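Side-chain contact in type III effector NopAA (Sinorhizobium fredii USDA 257, PDB 6SDU), which hydrolyses xyloglucan through its glycoside hydrolase family 12 domain and is a type III effector of a symbiotic soil bacterium: residues A[46-51]-A[70-75]. Sequence-based numbering, arbitrary orientation.
Sequences GPQTIS and IKSYPH
Gln48 spans the gap between two facing beta sheets and ends on Ser72 and Pro74, a worked example of how a beta-sandwich can bury a polar group once every end of it has a partner. The side chain reaches that far because it is extended, with CG anti to the backbone N (chi1 -179°). Ser72 OG donates to Gln48 OE1 over 2.8 Å, lying in the carbonyl plane on a lone pair, with a C=O...OG angle of 144°. Ser62 OG also bonds to this oxygen, while the amide nitrogen NE2 bonds to Asn38 OD1, so both ends of the amide are held and its rotation is fixed. The Gln48 side chain crosses that of Pro74 at a slant, with Gln48 NE2 3.7 Å from Pro74 CD. This is the tight part of the contact. Two residues further along the strand, packing relaxes to a single apolar touch, Ile50 CD1 to Pro74 CB at 4.5 Å. On the outward side of its strand, partly exposed Thr49 turns away from the interface. Tyr73 and His75 point to the other side of their own strand, where His75 ND1 donates to Tyr73 O at 2.9 Å and His75 CB sits over one face of the Tyr73 ring, displaced toward its rim; Ile70, in the loop leading into this strand, touches the bound beta-D-glucopyranose. The segments of strands 48-54 and 72-83 run nearly parallel, 12° apart with axes 8.9 Å from each other, one in each layer of the family 12 jelly roll. Val60 of strand 57-62 and Val216 of strand 208-218 pack against Pro74, and strand 34-40 supplies Asn38 and Val40 beside Gln48.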
loop_
_atom_site.group_PDB
_atom_site.type_symbol
_atom_site.label_atom_id
_atom_site.label_comp_id
_atom_site.label_asym_id
_atom_site.label_seq_id
_atom_site.Cartn_x
_atom_site.Cartn_y
_atom_site.Cartn_z
ATOM N N GLY A 46 -13.834 -4.277 13.090
ATOM C CA GLY A 46 -14.123 -5.683 13.134
ATOM C C GLY A 46 -12.904 -6.480 13.520
ATOM O O GLY A 46 -11.783 -5.970 13.564
ATOM N N PRO A 47 -13.102 -7.763 13.801
ATOM C CA PRO A 47 -11.964 -8.603 14.190
ATOM C C PRO A 47 -10.947 -8.677 13.067
ATOM O O PRO A 47 -11.298 -8.656 11.883
ATOM C CB PRO A 47 -12.603 -9.973 14.467
ATOM C CG PRO A 47 -13.980 -9.899 13.876
ATOM C CD PRO A 47 -14.389 -8.474 13.875
ATOM N N GLN A 48 -9.675 -8.746 13.451
ATOM C CA GLN A 48 -8.601 -8.842 12.477
ATOM C C GLN A 48 -7.435 -9.555 13.125
ATOM O O GLN A 48 -6.955 -9.099 14.169
ATOM C CB GLN A 48 -8.158 -7.458 12.006
ATOM C CG GLN A 48 -7.070 -7.503 10.975
ATOM C CD GLN A 48 -6.772 -6.152 10.368
ATOM O OE1 GLN A 48 -7.505 -5.659 9.505
ATOM N NE2 GLN A 48 -5.664 -5.559 10.789
ATOM N N THR A 49 -6.889 -10.565 12.440
ATOM C CA THR A 49 -5.772 -11.344 12.975
ATOM C C THR A 49 -4.679 -11.452 11.923
ATOM O O THR A 49 -4.896 -11.991 10.827
ATOM C CB THR A 49 -6.244 -12.742 13.411
ATOM O OG1 THR A 49 -7.166 -12.619 14.502
ATOM C CG2 THR A 49 -5.061 -13.651 13.815
ATOM N N ILE A 50 -3.501 -10.976 12.278
ATOM C CA ILE A 50 -2.315 -11.066 11.438
ATOM C C ILE A 50 -1.438 -12.191 11.981
ATOM O O ILE A 50 -1.350 -12.395 13.201
ATOM C CB ILE A 50 -1.585 -9.704 11.418
ATOM C CG1 ILE A 50 -0.475 -9.656 10.361
ATOM C CG2 ILE A 50 -1.086 -9.346 12.817
ATOM C CD1 ILE A 50 0.107 -8.251 10.197
ATOM N N SER A 51 -0.862 -12.988 11.082
ATOM C CA SER A 51 0.082 -14.034 11.466
ATOM C C SER A 51 1.296 -13.935 10.561
ATOM O O SER A 51 1.161 -13.636 9.368
ATOM C CB SER A 51 -0.526 -15.450 11.408
ATOM O OG SER A 51 -0.700 -15.871 10.069
ATOM N N ILE A 70 -11.910 3.627 5.262
ATOM C CA ILE A 70 -10.901 2.601 5.514
ATOM C C ILE A 70 -10.866 2.265 7.001
ATOM O O ILE A 70 -10.796 3.161 7.853
ATOM C CB ILE A 70 -9.534 3.085 4.997
ATOM C CG1 ILE A 70 -9.572 3.137 3.480
ATOM C CG2 ILE A 70 -8.390 2.170 5.398
ATOM C CD1 ILE A 70 -8.419 3.827 2.954
ATOM N N LYS A 71 -10.931 0.968 7.328
ATOM C CA LYS A 71 -10.918 0.538 8.725
ATOM C C LYS A 71 -9.545 0.110 9.204
ATOM O O LYS A 71 -9.248 0.258 10.393
ATOM C CB LYS A 71 -11.885 -0.639 8.976
ATOM C CG LYS A 71 -13.247 -0.516 8.328
ATOM C CD LYS A 71 -13.957 0.723 8.805
ATOM C CE LYS A 71 -15.399 0.702 8.334
ATOM N NZ LYS A 71 -15.563 0.565 6.843
ATOM N N SER A 72 -8.699 -0.419 8.318
ATOM C CA SER A 72 -7.466 -1.031 8.764
ATOM C C SER A 72 -6.436 -1.030 7.645
ATOM O O SER A 72 -6.768 -0.925 6.458
ATOM C CB SER A 72 -7.748 -2.455 9.238
ATOM O OG SER A 72 -8.157 -3.259 8.135
ATOM N N TYR A 73 -5.171 -1.119 8.040
ATOM C CA TYR A 73 -4.064 -1.315 7.105
ATOM C C TYR A 73 -3.056 -2.263 7.734
ATOM O O TYR A 73 -1.983 -1.839 8.184
ATOM C CB TYR A 73 -3.407 0.014 6.718
ATOM C CG TYR A 73 -2.294 -0.098 5.656
ATOM C CD1 TYR A 73 -2.520 -0.720 4.427
ATOM C CD2 TYR A 73 -1.025 0.440 5.887
ATOM C CE1 TYR A 73 -1.511 -0.811 3.457
ATOM C CE2 TYR A 73 -0.003 0.356 4.928
ATOM C CZ TYR A 73 -0.246 -0.269 3.720
ATOM O OH TYR A 73 0.777 -0.361 2.780
ATOM N N PRO A 74 -3.388 -3.556 7.821
ATOM C CA PRO A 74 -2.367 -4.546 8.205
ATOM C C PRO A 74 -1.218 -4.515 7.207
ATOM O O PRO A 74 -1.430 -4.548 5.987
ATOM C CB PRO A 74 -3.114 -5.882 8.137
ATOM C CG PRO A 74 -4.299 -5.623 7.259
ATOM C CD PRO A 74 -4.686 -4.190 7.537
ATOM N N HIS A 75 0.008 -4.437 7.711
ATOM C CA HIS A 75 1.086 -4.276 6.746
ATOM C C HIS A 75 2.404 -4.733 7.327
ATOM O O HIS A 75 2.577 -4.838 8.540
ATOM C CB HIS A 75 1.205 -2.835 6.275
ATOM C CG HIS A 75 1.688 -1.898 7.336
ATOM N ND1 HIS A 75 0.839 -1.329 8.261
ATOM C CD2 HIS A 75 2.922 -1.411 7.604
ATOM C CE1 HIS A 75 1.530 -0.532 9.057
ATOM N NE2 HIS A 75 2.797 -0.576 8.690
#